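Ferric uptake regulation protein (Helicobacter pylori, PDB 2XIG) probably acts as a global repressor, using ferrous iron as a cofactor to bind the operators of the genes it controls. Local coordinates at residues I100-C105 with V140-C145. The protein carries 2 engineered substitutions. Sequence-based numbering, arbitrary orientation.
Sequences IICLHC and VWCKEC. With ZN (zinc ion), chain M.
Cys102 and Cys105 meet Cys142 and Cys145 around a zinc ion, their four sulfurs forming a near-regular tetrahedron at the end of two parallel strands. Cys102 SG binds zinc at 2.4 Å and Cys105 SG at 2.3 Å. With SG anti to its backbone N (chi1 179°), Cys102 aims its sulfur across at the start of the second CXXC pair, where it accepts the amide of Cys142 (N to SG 3.3 Å). The same sulfur takes the amides of His104 and Cys105 from its own turn, so three N-H groups and the metal converge on it. Cys142, at the N-cap of the short helix that follows, presents SG to Cys145 N as well as to zinc. Cys145 SG fills the remaining corner and lies alongside Cys105, 3.4 Å from its CB; it also meets the imidazole of His104 in plane at the ring edge, 3.4 Å from CD2.

On the strands leading to the metal, a parallel bridge pairs Cys102 with Val140 and sets the two CXXC segments side by side: Val140 N donates to Ile101 O (2.9 Å), and Leu103 N approaches Val140 O almost head-on (2.7 Å, C=O...N angle 171°). Val140 crosses Ile100 at about a right angle, the two CG2 methyls touching at 3.6 Å. Val140 and Trp141 also pair with an antiparallel strand of a second subunit, carrying the sheet across the interface. Trp141 stacks on Trp141 of a third subunit and lies edge-to-face with His104 of that same third subunit.

The Cys4 coordination is consistent with a structural zinc site, joining the chain's C-terminal end to the sheet of the probable dimerization region. Zinc would offset the charge of all four thiolates, and N-H groups would add to this at Cys102 and Cys142, probably favouring the deprotonated state.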
loop_
_atom_site.group_PDB
_atom_site.type_symbol
_atom_site.label_atom_id
_atom_site.label_comp_id
_atom_site.label_asym_id
_atom_site.label_seq_id
_atom_site.Cartn_x
_atom_site.Cartn_y
_atom_site.Cartn_z
ATOM N N ILE C 100 -16.732 -6.814 -8.550
ATOM C CA ILE C 100 -15.449 -6.787 -9.231
ATOM C C ILE C 100 -14.976 -5.330 -9.221
ATOM O O ILE C 100 -15.752 -4.424 -9.488
ATOM C CB ILE C 100 -15.620 -7.290 -10.679
ATOM C CG1 ILE C 100 -15.843 -8.803 -10.678
ATOM C CG2 ILE C 100 -14.419 -6.930 -11.540
ATOM C CD1 ILE C 100 -16.555 -9.332 -11.914
ATOM N N ILE C 101 -13.709 -5.104 -8.899
ATOM C CA ILE C 101 -13.176 -3.742 -8.811
ATOM C C ILE C 101 -11.868 -3.666 -9.579
ATOM O O ILE C 101 -10.965 -4.461 -9.342
ATOM C CB ILE C 101 -12.901 -3.325 -7.342
ATOM C CG1 ILE C 101 -14.149 -3.510 -6.469
ATOM C CG2 ILE C 101 -12.378 -1.887 -7.269
ATOM C CD1 ILE C 101 -14.147 -4.807 -5.696
ATOM N N CYS C 102 -11.769 -2.717 -10.507
ATOM C CA CYS C 102 -10.562 -2.557 -11.297
ATOM C C CYS C 102 -9.505 -1.797 -10.502
ATOM O O CYS C 102 -9.753 -0.695 -10.028
ATOM C CB CYS C 102 -10.848 -1.816 -12.603
ATOM S SG CYS C 102 -9.342 -1.593 -13.567
ATOM N N LEU C 103 -8.330 -2.397 -10.364
ATOM C CA LEU C 103 -7.243 -1.790 -9.601
ATOM C C LEU C 103 -6.659 -0.551 -10.263
ATOM O O LEU C 103 -5.958 0.228 -9.617
ATOM C CB LEU C 103 -6.123 -2.803 -9.389
ATOM C CG LEU C 103 -6.481 -3.937 -8.439
ATOM C CD1 LEU C 103 -5.603 -5.133 -8.712
ATOM C CD2 LEU C 103 -6.364 -3.476 -6.988
ATOM N N HIS C 104 -6.927 -0.374 -11.551
ATOM C CA HIS C 104 -6.312 0.736 -12.274
ATOM C C HIS C 104 -7.230 1.952 -12.340
ATOM O O HIS C 104 -6.805 3.068 -12.038
ATOM C CB HIS C 104 -5.866 0.306 -13.676
ATOM C CG HIS C 104 -5.088 1.362 -14.405
ATOM N ND1 HIS C 104 -3.895 1.864 -13.933
ATOM C CD2 HIS C 104 -5.335 2.010 -15.568
ATOM C CE1 HIS C 104 -3.440 2.778 -14.773
ATOM N NE2 HIS C 104 -4.294 2.884 -15.776
ATOM N N CYS C 105 -8.492 1.736 -12.708
ATOM C CA CYS C 105 -9.421 2.849 -12.909
ATOM C C CYS C 105 -10.502 2.944 -11.831
ATOM O O CYS C 105 -11.259 3.910 -11.790
ATOM C CB CYS C 105 -10.054 2.780 -14.299
ATOM S SG CYS C 105 -11.388 1.538 -14.455
ATOM N N VAL C 140 -9.273 -6.635 -10.309
ATOM C CA VAL C 140 -8.918 -6.969 -11.677
ATOM C C VAL C 140 -8.254 -5.794 -12.382
ATOM O O VAL C 140 -8.203 -4.695 -11.850
ATOM C CB VAL C 140 -10.187 -7.319 -12.486
ATOM C CG1 VAL C 140 -10.931 -8.484 -11.837
ATOM C CG2 VAL C 140 -11.097 -6.101 -12.584
ATOM N N TRP C 141 -7.746 -6.056 -13.581
ATOM C CA TRP C 141 -7.570 -5.020 -14.593
ATOM C C TRP C 141 -8.723 -5.189 -15.566
ATOM O O TRP C 141 -8.865 -6.248 -16.189
ATOM C CB TRP C 141 -6.250 -5.186 -15.350
ATOM C CG TRP C 141 -5.043 -5.248 -14.491
ATOM C CD1 TRP C 141 -4.937 -4.826 -13.198
ATOM C CD2 TRP C 141 -3.750 -5.745 -14.862
ATOM N NE1 TRP C 141 -3.658 -5.040 -12.736
ATOM C CE2 TRP C 141 -2.909 -5.602 -13.739
ATOM C CE3 TRP C 141 -3.219 -6.299 -16.035
ATOM C CZ2 TRP C 141 -1.564 -5.990 -13.750
ATOM C CZ3 TRP C 141 -1.881 -6.692 -16.045
ATOM C CH2 TRP C 141 -1.070 -6.532 -14.907
ATOM N N CYS C 142 -9.556 -4.164 -15.692
ATOM C CA CYS C 142 -10.777 -4.297 -16.467
ATOM C C CYS C 142 -10.456 -4.269 -17.957
ATOM O O CYS C 142 -9.331 -3.957 -18.361
ATOM C CB CYS C 142 -11.777 -3.194 -16.103
ATOM S SG CYS C 142 -11.460 -1.589 -16.891
ATOM N N LYS C 143 -11.451 -4.612 -18.761
ATOM C CA LYS C 143 -11.310 -4.620 -20.210
ATOM C C LYS C 143 -10.785 -3.282 -20.729
ATOM O O LYS C 143 -9.875 -3.248 -21.550
ATOM C CB LYS C 143 -12.661 -4.929 -20.856
ATOM C CG LYS C 143 -12.616 -5.030 -22.364
ATOM C CD LYS C 143 -13.997 -5.329 -22.925
ATOM C CE LYS C 143 -13.958 -5.487 -24.438
ATOM N NZ LYS C 143 -13.476 -4.251 -25.116
ATOM N N GLU C 144 -11.364 -2.186 -20.249
ATOM C CA GLU C 144 -11.044 -0.866 -20.796
ATOM C C GLU C 144 -9.600 -0.436 -20.502
ATOM O O GLU C 144 -8.947 0.171 -21.349
ATOM C CB GLU C 144 -12.034 0.190 -20.294
ATOM C CG GLU C 144 -13.425 0.122 -20.958
ATOM C CD GLU C 144 -14.204 -1.134 -20.590
ATOM O OE1 GLU C 144 -14.107 -1.590 -19.429
ATOM O OE2 GLU C 144 -14.925 -1.666 -21.461
ATOM N N CYS C 145 -9.106 -0.763 -19.309
ATOM C CA CYS C 145 -7.729 -0.424 -18.934
ATOM C C CYS C 145 -6.686 -1.303 -19.620
ATOM O O CYS C 145 -5.541 -0.885 -19.809
ATOM C CB CYS C 145 -7.543 -0.480 -17.412
ATOM S SG CYS C 145 -8.391 0.831 -16.545
HETATM ZN ZN ZN M . -10.152 -0.228 -15.335
#